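Local coordinates for protein cytosolic phospholipase A2 delta (Homo sapiens, PDB 5IZ5) that hydrolyses glycerophospholipids at the sn-2 position in a calcium-dependent manner, preferring linoleic acid there, to release a fatty acid and a lysophospholipid, at residues Lys158-Arg163 with Leu613-Tyr619; Arg163-Asp169 with Phe211-Ala217; Thr340-Gly344 with Leu785-Asp790; His395-Lys400 with Ser438-Gly442. The protein carries 3 engineered substitutions. All blocks are in the same frame, centred on the assembly; numbering follows the deposited sequence.

Contact 1 (Lys158-Arg163 with Leu613-Tyr619)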
# COMPACT_ATOMS: atom_id res chain seq x y z
N LYS B 158 -2.29 8.84 -17.57
CA LYS B 158 -2.70 7.85 -18.58
C LYS B 158 -3.12 6.48 -18.02
O LYS B 158 -3.46 5.58 -18.79
CB LYS B 158 -1.63 7.67 -19.67
CG LYS B 158 -1.27 8.96 -20.39
CD LYS B 158 -2.49 9.61 -21.03
CE LYS B 158 -2.08 10.87 -21.79
NZ LYS B 158 -2.76 11.04 -23.10
N VAL B 159 -3.13 6.33 -16.69
CA VAL B 159 -3.74 5.14 -16.07
C VAL B 159 -4.80 5.55 -15.04
O VAL B 159 -5.90 5.02 -15.05
CB VAL B 159 -2.72 4.09 -15.55
CG1 VAL B 159 -1.31 4.37 -16.05
CG2 VAL B 159 -2.77 3.94 -14.04
N ILE B 160 -4.48 6.53 -14.20
CA ILE B 160 -5.43 7.11 -13.27
C ILE B 160 -5.88 8.46 -13.81
O ILE B 160 -5.05 9.22 -14.30
CB ILE B 160 -4.77 7.36 -11.90
CG1 ILE B 160 -4.57 6.04 -11.12
CG2 ILE B 160 -5.52 8.39 -11.07
CD1 ILE B 160 -5.84 5.28 -10.81
N VAL B 161 -7.17 8.77 -13.66
CA VAL B 161 -7.76 10.04 -14.08
C VAL B 161 -8.42 10.73 -12.90
O VAL B 161 -9.23 10.14 -12.17
CB VAL B 161 -8.86 9.84 -15.15
CG1 VAL B 161 -9.51 11.17 -15.52
CG2 VAL B 161 -8.30 9.17 -16.39
N ALA B 162 -8.08 12.00 -12.73
CA ALA B 162 -8.77 12.88 -11.81
C ALA B 162 -9.82 13.65 -12.61
O ALA B 162 -9.50 14.45 -13.50
CB ALA B 162 -7.78 13.82 -11.16
N ARG B 163 -11.09 13.39 -12.30
CA ARG B 163 -12.21 14.05 -12.96
C ARG B 163 -12.30 15.49 -12.47
O ARG B 163 -11.85 15.79 -11.36
CB ARG B 163 -13.52 13.32 -12.65
CG ARG B 163 -13.55 11.86 -13.07
CD ARG B 163 -13.42 11.70 -14.58
NE ARG B 163 -14.52 12.37 -15.28
CZ ARG B 163 -15.71 11.82 -15.55
NH1 ARG B 163 -15.98 10.57 -15.21
NH2 ARG B 163 -16.63 12.55 -16.18
N LEU B 613 -10.69 8.41 -7.56
CA LEU B 613 -10.02 8.50 -8.85
C LEU B 613 -10.52 7.40 -9.75
O LEU B 613 -10.94 6.33 -9.28
CB LEU B 613 -8.50 8.41 -8.68
CG LEU B 613 -7.86 9.55 -7.89
CD1 LEU B 613 -6.43 9.22 -7.52
CD2 LEU B 613 -7.95 10.86 -8.67
N GLN B 614 -10.46 7.64 -11.06
CA GLN B 614 -11.00 6.70 -12.03
C GLN B 614 -9.93 6.21 -13.00
O GLN B 614 -8.90 6.84 -13.18
CB GLN B 614 -12.16 7.35 -12.78
CG GLN B 614 -13.18 7.99 -11.83
CD GLN B 614 -14.42 8.51 -12.53
OE1 GLN B 614 -14.43 8.66 -13.75
NE2 GLN B 614 -15.47 8.78 -11.76
N LEU B 615 -10.18 5.06 -13.62
CA LEU B 615 -9.21 4.46 -14.53
C LEU B 615 -9.34 5.06 -15.92
O LEU B 615 -10.44 5.23 -16.43
CB LEU B 615 -9.38 2.94 -14.61
CG LEU B 615 -8.93 2.08 -13.42
CD1 LEU B 615 -7.50 2.42 -13.02
CD2 LEU B 615 -9.86 2.23 -12.23
N HIS B 616 -8.20 5.34 -16.55
CA HIS B 616 -8.16 5.88 -17.91
C HIS B 616 -8.68 4.82 -18.88
O HIS B 616 -8.56 3.62 -18.63
CB HIS B 616 -6.73 6.27 -18.27
CG HIS B 616 -6.62 7.18 -19.45
ND1 HIS B 616 -6.70 6.73 -20.75
CD2 HIS B 616 -6.44 8.51 -19.54
CE1 HIS B 616 -6.59 7.74 -21.58
NE2 HIS B 616 -6.42 8.84 -20.87
N GLN B 617 -9.28 5.26 -19.98
CA GLN B 617 -9.85 4.34 -20.98
C GLN B 617 -8.84 3.31 -21.49
O GLN B 617 -9.19 2.16 -21.73
CB GLN B 617 -10.43 5.14 -22.16
CG GLN B 617 -11.00 4.31 -23.30
CD GLN B 617 -12.09 3.33 -22.89
OE1 GLN B 617 -12.07 2.18 -23.30
NE2 GLN B 617 -13.06 3.79 -22.10
N ASP B 618 -7.58 3.70 -21.63
CA ASP B 618 -6.59 2.73 -22.09
C ASP B 618 -5.52 2.44 -21.03
O ASP B 618 -4.37 2.15 -21.36
CB ASP B 618 -6.01 3.06 -23.49
CG ASP B 618 -5.89 4.54 -23.75
OD1 ASP B 618 -6.72 5.13 -24.48
OD2 ASP B 618 -4.92 5.10 -23.22
N TYR B 619 -5.94 2.46 -19.76
CA TYR B 619 -5.06 2.09 -18.65
C TYR B 619 -4.35 0.74 -18.87
O TYR B 619 -3.18 0.59 -18.53
CB TYR B 619 -5.82 2.07 -17.31
CG TYR B 619 -6.66 0.83 -17.08
CD1 TYR B 619 -7.87 0.66 -17.74
CD2 TYR B 619 -6.25 -0.15 -16.19
CE1 TYR B 619 -8.65 -0.47 -17.52
CE2 TYR B 619 -7.01 -1.28 -15.96
CZ TYR B 619 -8.21 -1.44 -16.63
OH TYR B 619 -8.97 -2.56 -16.41

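Contact 2 (Arg163-Asp169 with Phe211-Ala217)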
# COMPACT_ATOMS: atom_id res chain seq x y z
N ARG B 163 -11.09 13.39 -12.30
CA ARG B 163 -12.21 14.05 -12.96
C ARG B 163 -12.30 15.49 -12.47
O ARG B 163 -11.85 15.79 -11.36
CB ARG B 163 -13.52 13.32 -12.65
CG ARG B 163 -13.55 11.86 -13.07
CD ARG B 163 -13.42 11.70 -14.58
NE ARG B 163 -14.52 12.37 -15.28
CZ ARG B 163 -15.71 11.82 -15.55
NH1 ARG B 163 -15.98 10.57 -15.21
NH2 ARG B 163 -16.63 12.55 -16.18
N GLU B 164 -12.88 16.37 -13.29
CA GLU B 164 -13.07 17.76 -12.89
C GLU B 164 -13.99 17.80 -11.67
O GLU B 164 -15.02 17.13 -11.65
CB GLU B 164 -13.68 18.59 -14.02
CG GLU B 164 -13.71 20.08 -13.73
CD GLU B 164 -14.35 20.90 -14.84
OE1 GLU B 164 -14.91 21.97 -14.54
OE2 GLU B 164 -14.30 20.49 -16.03
N LEU B 165 -13.61 18.58 -10.66
CA LEU B 165 -14.33 18.60 -9.39
C LEU B 165 -14.94 19.98 -9.17
O LEU B 165 -14.26 20.99 -9.34
CB LEU B 165 -13.41 18.26 -8.21
CG LEU B 165 -13.95 17.33 -7.12
CD1 LEU B 165 -14.33 15.98 -7.72
CD2 LEU B 165 -12.90 17.15 -6.05
N SER B 166 -16.22 19.99 -8.80
CA SER B 166 -16.87 21.20 -8.33
C SER B 166 -17.04 21.14 -6.82
O SER B 166 -17.09 20.06 -6.22
CB SER B 166 -18.23 21.37 -9.01
OG SER B 166 -18.07 21.51 -10.41
N CYS B 167 -17.10 22.31 -6.21
CA CYS B 167 -17.19 22.45 -4.77
C CYS B 167 -18.41 23.34 -4.48
O CYS B 167 -18.57 24.39 -5.09
CB CYS B 167 -15.90 23.11 -4.23
SG CYS B 167 -14.27 22.25 -4.22
N LEU B 168 -19.28 22.92 -3.56
CA LEU B 168 -20.45 23.73 -3.20
C LEU B 168 -20.54 23.99 -1.70
O LEU B 168 -20.54 23.06 -0.90
CB LEU B 168 -21.72 23.10 -3.80
CG LEU B 168 -23.05 22.74 -3.13
CD1 LEU B 168 -23.37 23.36 -1.78
CD2 LEU B 168 -24.16 23.06 -4.12
N ASP B 169 -20.59 25.27 -1.35
CA ASP B 169 -20.64 25.70 0.05
C ASP B 169 -22.04 26.15 0.45
O ASP B 169 -22.67 26.92 -0.27
CB ASP B 169 -19.66 26.85 0.29
CG ASP B 169 -18.23 26.38 0.51
OD1 ASP B 169 -18.03 25.24 0.98
OD2 ASP B 169 -17.31 27.16 0.22
N PHE B 211 -21.23 24.11 5.41
CA PHE B 211 -21.07 22.79 4.79
C PHE B 211 -20.40 22.90 3.43
O PHE B 211 -20.64 23.84 2.68
CB PHE B 211 -22.43 22.13 4.59
CG PHE B 211 -23.27 22.07 5.83
CD1 PHE B 211 -23.24 20.96 6.66
CD2 PHE B 211 -24.09 23.14 6.17
CE1 PHE B 211 -24.01 20.91 7.81
CE2 PHE B 211 -24.86 23.10 7.32
CZ PHE B 211 -24.82 21.98 8.14
N ARG B 212 -19.57 21.90 3.13
CA ARG B 212 -18.93 21.80 1.83
C ARG B 212 -19.23 20.44 1.23
O ARG B 212 -19.10 19.42 1.90
CB ARG B 212 -17.41 21.98 1.99
CG ARG B 212 -16.56 21.61 0.77
CD ARG B 212 -16.19 22.80 -0.08
NE ARG B 212 -15.35 23.73 0.66
CZ ARG B 212 -14.93 24.88 0.16
NH1 ARG B 212 -15.26 25.25 -1.07
NH2 ARG B 212 -14.17 25.67 0.90
N PHE B 213 -19.65 20.43 -0.04
CA PHE B 213 -19.78 19.20 -0.81
C PHE B 213 -18.79 19.23 -1.96
O PHE B 213 -18.63 20.25 -2.63
CB PHE B 213 -21.19 19.04 -1.37
CG PHE B 213 -22.24 18.77 -0.34
CD1 PHE B 213 -22.66 17.47 -0.07
CD2 PHE B 213 -22.84 19.81 0.35
CE1 PHE B 213 -23.64 17.21 0.87
CE2 PHE B 213 -23.82 19.56 1.29
CZ PHE B 213 -24.23 18.26 1.55
N HIS B 214 -18.16 18.08 -2.21
CA HIS B 214 -17.32 17.90 -3.38
C HIS B 214 -17.97 16.88 -4.29
O HIS B 214 -18.39 15.82 -3.83
CB HIS B 214 -15.94 17.40 -2.96
CG HIS B 214 -15.23 18.31 -2.01
ND1 HIS B 214 -15.46 18.30 -0.65
CD2 HIS B 214 -14.27 19.25 -2.22
CE1 HIS B 214 -14.69 19.19 -0.07
NE2 HIS B 214 -13.96 19.78 -0.99
N TYR B 215 -18.04 17.20 -5.57
CA TYR B 215 -18.69 16.33 -6.53
C TYR B 215 -18.19 16.62 -7.94
O TYR B 215 -17.70 17.71 -8.23
CB TYR B 215 -20.21 16.52 -6.47
CG TYR B 215 -20.64 17.94 -6.74
CD1 TYR B 215 -21.19 18.29 -7.97
CD2 TYR B 215 -20.46 18.92 -5.78
CE1 TYR B 215 -21.56 19.60 -8.23
CE2 TYR B 215 -20.83 20.23 -6.02
CZ TYR B 215 -21.38 20.56 -7.24
OH TYR B 215 -21.74 21.85 -7.47
N MET B 216 -18.31 15.63 -8.80
CA MET B 216 -17.88 15.76 -10.18
C MET B 216 -18.70 16.79 -10.95
O MET B 216 -19.93 16.76 -10.93
CB MET B 216 -18.01 14.43 -10.88
CG MET B 216 -16.86 13.48 -10.61
SD MET B 216 -17.22 11.84 -11.24
CE MET B 216 -17.71 12.18 -12.90
N ALA B 217 -17.99 17.68 -11.66
CA ALA B 217 -18.63 18.69 -12.50
C ALA B 217 -19.49 18.06 -13.59
O ALA B 217 -20.49 18.65 -14.00
CB ALA B 217 -17.57 19.59 -13.12

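Contact 3 (Thr340-Gly344 with Leu785-Asp790)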
# COMPACT_ATOMS: atom_id res chain seq x y z
N THR B 340 19.35 -7.67 13.00
CA THR B 340 20.71 -7.82 13.54
C THR B 340 21.74 -7.97 12.42
O THR B 340 22.73 -7.24 12.37
CB THR B 340 20.80 -9.04 14.48
OG1 THR B 340 19.93 -8.82 15.60
CG2 THR B 340 22.23 -9.26 15.00
N SER B 341 21.48 -8.91 11.52
CA SER B 341 22.41 -9.20 10.44
C SER B 341 22.64 -8.00 9.52
O SER B 341 23.76 -7.76 9.08
CB SER B 341 21.89 -10.39 9.63
OG SER B 341 22.80 -10.72 8.59
N LEU B 342 21.57 -7.24 9.26
CA LEU B 342 21.65 -6.05 8.41
C LEU B 342 22.54 -4.97 9.02
O LEU B 342 23.28 -4.30 8.31
CB LEU B 342 20.24 -5.49 8.14
CG LEU B 342 20.12 -4.26 7.24
CD1 LEU B 342 20.84 -4.43 5.91
CD2 LEU B 342 18.65 -3.94 7.00
N TYR B 343 22.47 -4.81 10.34
CA TYR B 343 23.38 -3.92 11.05
C TYR B 343 24.84 -4.29 10.74
O TYR B 343 25.67 -3.42 10.48
CB TYR B 343 23.16 -4.01 12.56
CG TYR B 343 22.11 -3.07 13.12
CD1 TYR B 343 22.27 -1.69 13.04
CD2 TYR B 343 20.98 -3.56 13.77
CE1 TYR B 343 21.33 -0.83 13.57
CE2 TYR B 343 20.02 -2.70 14.30
CZ TYR B 343 20.20 -1.34 14.20
OH TYR B 343 19.26 -0.49 14.72
N GLY B 344 25.13 -5.59 10.78
CA GLY B 344 26.46 -6.11 10.47
C GLY B 344 26.87 -5.85 9.04
O GLY B 344 28.02 -5.47 8.79
N LEU B 785 26.09 -13.30 15.28
CA LEU B 785 25.34 -13.05 14.04
C LEU B 785 25.82 -11.77 13.38
O LEU B 785 26.03 -11.73 12.16
CB LEU B 785 23.83 -12.98 14.31
CG LEU B 785 22.89 -12.75 13.12
CD1 LEU B 785 23.18 -13.70 11.97
CD2 LEU B 785 21.44 -12.87 13.54
N LEU B 786 25.98 -10.73 14.18
CA LEU B 786 26.46 -9.44 13.69
C LEU B 786 27.86 -9.56 13.07
O LEU B 786 28.08 -9.12 11.95
CB LEU B 786 26.50 -8.43 14.83
CG LEU B 786 26.97 -7.03 14.42
CD1 LEU B 786 25.81 -6.20 13.93
CD2 LEU B 786 27.67 -6.34 15.58
N ARG B 787 28.79 -10.17 13.81
CA ARG B 787 30.17 -10.28 13.35
C ARG B 787 30.29 -11.20 12.14
O ARG B 787 31.08 -10.94 11.23
CB ARG B 787 31.11 -10.75 14.47
CG ARG B 787 31.31 -9.75 15.59
CD ARG B 787 32.64 -9.94 16.31
NE ARG B 787 32.77 -9.04 17.46
CZ ARG B 787 32.51 -9.36 18.73
NH1 ARG B 787 32.08 -10.56 19.08
NH2 ARG B 787 32.68 -8.43 19.67
N LEU B 788 29.49 -12.26 12.11
CA LEU B 788 29.40 -13.11 10.92
C LEU B 788 29.02 -12.30 9.70
O LEU B 788 29.63 -12.41 8.64
CB LEU B 788 28.38 -14.23 11.13
CG LEU B 788 27.99 -15.03 9.88
CD1 LEU B 788 29.21 -15.72 9.28
CD2 LEU B 788 26.91 -16.04 10.20
N SER B 789 27.96 -11.50 9.84
CA SER B 789 27.44 -10.69 8.74
C SER B 789 28.49 -9.70 8.26
O SER B 789 28.74 -9.56 7.07
CB SER B 789 26.17 -9.95 9.17
OG SER B 789 25.19 -10.85 9.66
N ASP B 790 29.10 -9.00 9.22
CA ASP B 790 30.19 -8.07 8.96
C ASP B 790 31.32 -8.76 8.19
O ASP B 790 31.78 -8.28 7.16
CB ASP B 790 30.70 -7.52 10.29
CG ASP B 790 31.86 -6.56 10.13
OD1 ASP B 790 32.05 -6.00 9.04
OD2 ASP B 790 32.58 -6.35 11.13

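Contact 4 (His395-Lys400 with Ser438-Gly442). With SO4 (sulfate ion), chain M.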
# COMPACT_ATOMS: atom_id res chain seq x y z
N HIS B 395 18.78 -3.59 23.82
CA HIS B 395 17.33 -3.75 23.79
C HIS B 395 16.92 -5.16 23.42
O HIS B 395 15.93 -5.68 23.92
CB HIS B 395 16.69 -2.72 22.86
CG HIS B 395 16.62 -1.36 23.47
ND1 HIS B 395 15.72 -1.04 24.46
CD2 HIS B 395 17.36 -0.25 23.26
CE1 HIS B 395 15.89 0.22 24.82
NE2 HIS B 395 16.88 0.72 24.11
N LEU B 396 17.69 -5.80 22.54
CA LEU B 396 17.39 -7.17 22.15
C LEU B 396 17.73 -8.15 23.28
O LEU B 396 17.16 -9.24 23.35
CB LEU B 396 18.11 -7.52 20.84
CG LEU B 396 17.49 -8.57 19.91
CD1 LEU B 396 16.01 -8.34 19.64
CD2 LEU B 396 18.25 -8.59 18.59
N ALA B 397 18.62 -7.75 24.18
CA ALA B 397 19.04 -8.58 25.32
C ALA B 397 18.09 -8.53 26.52
O ALA B 397 17.97 -9.52 27.24
CB ALA B 397 20.45 -8.19 25.76
N LYS B 398 17.44 -7.39 26.74
CA LYS B 398 16.58 -7.23 27.92
C LYS B 398 15.40 -8.20 27.91
O LYS B 398 14.96 -8.65 26.85
CB LYS B 398 16.06 -5.79 28.02
CG LYS B 398 14.96 -5.47 27.01
CD LYS B 398 14.69 -3.98 26.91
CE LYS B 398 13.74 -3.69 25.76
NZ LYS B 398 13.07 -2.38 25.93
N SER B 399 14.89 -8.51 29.10
CA SER B 399 13.78 -9.45 29.24
C SER B 399 12.49 -8.87 28.66
O SER B 399 12.08 -7.78 29.01
CB SER B 399 13.54 -9.80 30.71
OG SER B 399 12.33 -10.52 30.88
N LYS B 400 11.86 -9.64 27.78
CA LYS B 400 10.62 -9.21 27.15
C LYS B 400 9.39 -9.61 27.95
O LYS B 400 8.28 -9.28 27.55
CB LYS B 400 10.54 -9.76 25.72
CG LYS B 400 11.74 -9.38 24.87
CD LYS B 400 11.97 -7.87 24.83
CE LYS B 400 13.00 -7.47 23.79
NZ LYS B 400 14.33 -8.11 24.02
N SER B 438 8.03 -0.76 22.28
CA SER B 438 8.53 -1.07 23.62
C SER B 438 9.76 -2.01 23.60
O SER B 438 10.70 -1.84 24.39
CB SER B 438 7.41 -1.70 24.48
OG SER B 438 6.56 -0.70 25.02
N MET B 439 9.77 -2.98 22.69
CA MET B 439 10.86 -3.95 22.62
C MET B 439 12.13 -3.33 22.02
O MET B 439 13.23 -3.59 22.51
CB MET B 439 10.44 -5.18 21.82
CG MET B 439 9.34 -5.98 22.48
SD MET B 439 8.78 -7.37 21.47
CE MET B 439 9.41 -8.72 22.43
N LEU B 440 11.95 -2.52 20.99
CA LEU B 440 13.07 -1.88 20.30
C LEU B 440 13.65 -0.70 21.09
O LEU B 440 14.86 -0.47 21.05
CB LEU B 440 12.64 -1.41 18.90
CG LEU B 440 12.84 -2.35 17.70
CD1 LEU B 440 12.72 -3.82 18.05
CD2 LEU B 440 11.88 -1.98 16.57
N HIS B 441 12.79 0.06 21.77
CA HIS B 441 13.23 1.27 22.48
C HIS B 441 12.88 1.43 23.96
O HIS B 441 13.44 2.31 24.60
CB HIS B 441 12.71 2.51 21.76
CG HIS B 441 12.82 2.44 20.26
ND1 HIS B 441 13.97 2.78 19.59
CD2 HIS B 441 11.92 2.07 19.32
CE1 HIS B 441 13.77 2.63 18.29
NE2 HIS B 441 12.54 2.20 18.10
N GLY B 442 11.96 0.64 24.49
CA GLY B 442 11.54 0.80 25.88
C GLY B 442 10.84 2.11 26.22
O GLY B 442 10.62 2.41 27.40
S SO4 M . 12.58 -12.81 28.10
O1 SO4 M . 13.99 -12.99 28.52
O2 SO4 M . 12.52 -12.13 26.79
O3 SO4 M . 11.92 -14.13 28.01
O4 SO4 M . 11.86 -12.00 29.11

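Contact 1 (Lys158-Arg163 with Leu613-Tyr619)
I160 and V161 pair with L615 and Q614 in a short antiparallel beta bridge, which joins the two-residue strand 614-615 of the PLA2c part of the chain to strand 160-172 of the large antiparallel sheet. V161 and Q614 form the hydrogen-bonded pair: V161 N reaches Q614 O at 2.6 Å, and Q614 N returns a nearly straight bond to V161 O (176° at the hydrogen). H616 N then adds a third backbone bond, to V159 O.

Packing is close beside these bonds. The I160 and L613 side chains cross at about a right angle, with I160 CG2 3.8 Å from L613 CD1; on the face that carries I160 and L615, I160 CD1 touches L615 CD1. V161, on the face it shares with Q614, sets CG2 against H616 CD2 at 3.7 Å, and the two side chains lie askew.

Toward solvent the contact becomes looser. The type I turn from H616 to Y619 carries exposed D618, whose backbone N meets H616 ND1 almost in the ring plane at 3.3 Å and so limits rotation of the imidazole. K158, also exposed, runs alongside this ring, and its CA makes an off-centre CH-pi contact with it. H616 NE2 is buried here without a polar partner.

At the opposite end, R163 and Q614 form a polar crossing whose flat groups stand 73° apart. NE of R163 forms a salt bridge with E152, and its NH1 meets Q614 OE1 at 2.9 Å, with the oxygen only 3° out of the guanidinium plane.

Contact 2 (Arg163-Asp169 with Phe211-Ala217)
From L165 opposite M216 to D169 opposite R212, strands 165-169 and 211-216 run antiparallel at 152°, their axes 4.6 Å apart at closest approach. S166 with Y215 and L168 with F213 are the hydrogen-bonded pairs, and A217 N extends the ladder to E164 O.

One face of the pairing carries S166, L168, F213 and Y215. The Y215 ring is swung between its own backbone N and carbonyl carbon (chi1 58°), which turns one face to S166 CB in a CH-pi contact, 4.0 Å from that carbon to the ring centroid. L168 CB meets the edge of the same ring, 3.7 Å from Y215 CE2. L168 and F213 lie side by side, pointing the same way.

The other face is more polar. C167, joined by a disulfide to C278, brings SG to 3.6 Å from H214 CD2, oblique to the imidazole, whose ND1 is bonded to E198. Next to it, D169 and R212 form a salt bridge: D169 OD2 lies 3.1 Å from R212 NH1, but the carboxylate sits over the guanidinium face, so charge attraction is at work and no N-H points at the oxygen.

Where the strands end, M216 CE rests 3.2 Å above the guanidinium plane of R163, toward its rim, adding a methyl over a face to the edge-on bonding of that group. F211 and F213 pack on strand 188-193 of a second sheet, consistent with the two-layered antiparallel beta sandwich of a C2 domain, possibly the second one that may stand between the first C2 domain and the PLA2c domain.

Contact 3 (Thr340-Gly344 with Leu785-Asp790)
T340 begins the contact by setting its methyl CG2 against the branched end of L785, 4.0 Å from CD2, while OG1 turns back to A336 O of its own helix. One residue on, S341 has OG anti to the backbone N (chi1 -179°), a torsion that carries the hydroxyl across to S789. S341 OG donates to S789 OG at 2.6 Å, and S789 OG in turn donates to L785 O at 2.8 Å, forming a short buried relay from one helix to the other. L785 O is thereby gripped twice, by S789 OG and S789 N from opposite faces of its plane. An alanine at S789 is likely to leave S341 OG without its acceptor and to strip L785 O of its second donor.

Y343 contributes only its base, CB lying 3.7 Å from L786 CD1, while the ring extends toward helix 367-375, where its hydroxyl bonds to H373. G344 is the point of closest backbone approach: L786 CD1 comes to 3.3 Å from G344 N, and G344 O faces D790 CA in a CA-H...O contact. A CB at G344 would run into L786 O and S789 CB.

Small residues therefore let segments 340-344 and 785-790 approach to 7.4 Å between their axes, at a crossing angle of -42°. This is close helix-helix packing in the cPLA2 catalytic domain, on helix 335-351, whose first residue, G335, binds substrate together with G334 just before it.

Contact 4 (His395-Lys400 with Ser438-Gly442)
The last turns of helices 386-397 and 428-441 meet here in the catalytic domain, where H395, K398 and K400 come up against the carbonyl-rich end of 438-442. H395 lays one ring face over the last turn of helix 428-441: L440 O sits 3.1 Å above the imidazole plane, and on that face H441 CA makes a CH-pi contact, 4.0 Å from the ring centroid.

K398 leaves its backbone with CG between N and the carbonyl carbon (chi1 75°) and then extends, passing CE along the edge of the H395 ring. Its NZ bonds to S438 O at 2.9 Å, a carbonyl that also accepts from G442 N, and makes a weak bond to H395 ND1.

K400 curls back instead. NZ takes a lone pair of H395 O at 2.9 Å, also reaches K398 O, and has a further partner in M775 O, while CG is pressed against M439 CE at 3.4 Å, tighter than usual for carbons. A methionine in place of K400 would probably leave H395 O and K398 O without their shared donor and free the end of helix 386-397 to shift. K400 N is one of several donors to a sulfate, probably from the crystallisation liquor, and meets its O2 at 2.8 Å.

Ammonium groups on S438 O and H395 O would probably offset part of each helix dipole's negative end. K398 NZ on S438 O, with K400 packed on M439, joins the C-terminal ends of two phospholipase-domain helices, the L440 side chain about 11 Å from that of the nucleophile S365.

From the N terminus, segment 158-163 opens contact 1, and strand 160-172 continues, past a break at R163-E164, into contact 2, which shares R163 and closes its short loop at 211-217, nested within the long loop of contact 1. Both belong to one antiparallel sheet. In the catalytic domain contact 3 opens at 340-344, and contact 4, 395-400 with 438-442, closes inside the loops of both contact 1 and contact 3, touching contact 3 through T340 and L396. The chain then returns to the sheet at 613-619 before contact 3 closes at 785-790, so contacts 1 and 3 cross. Contact 1 thus ties a PLA2c-range segment to the sheet carrying the C2-like strands, about 46 Å centre to centre from contact 3.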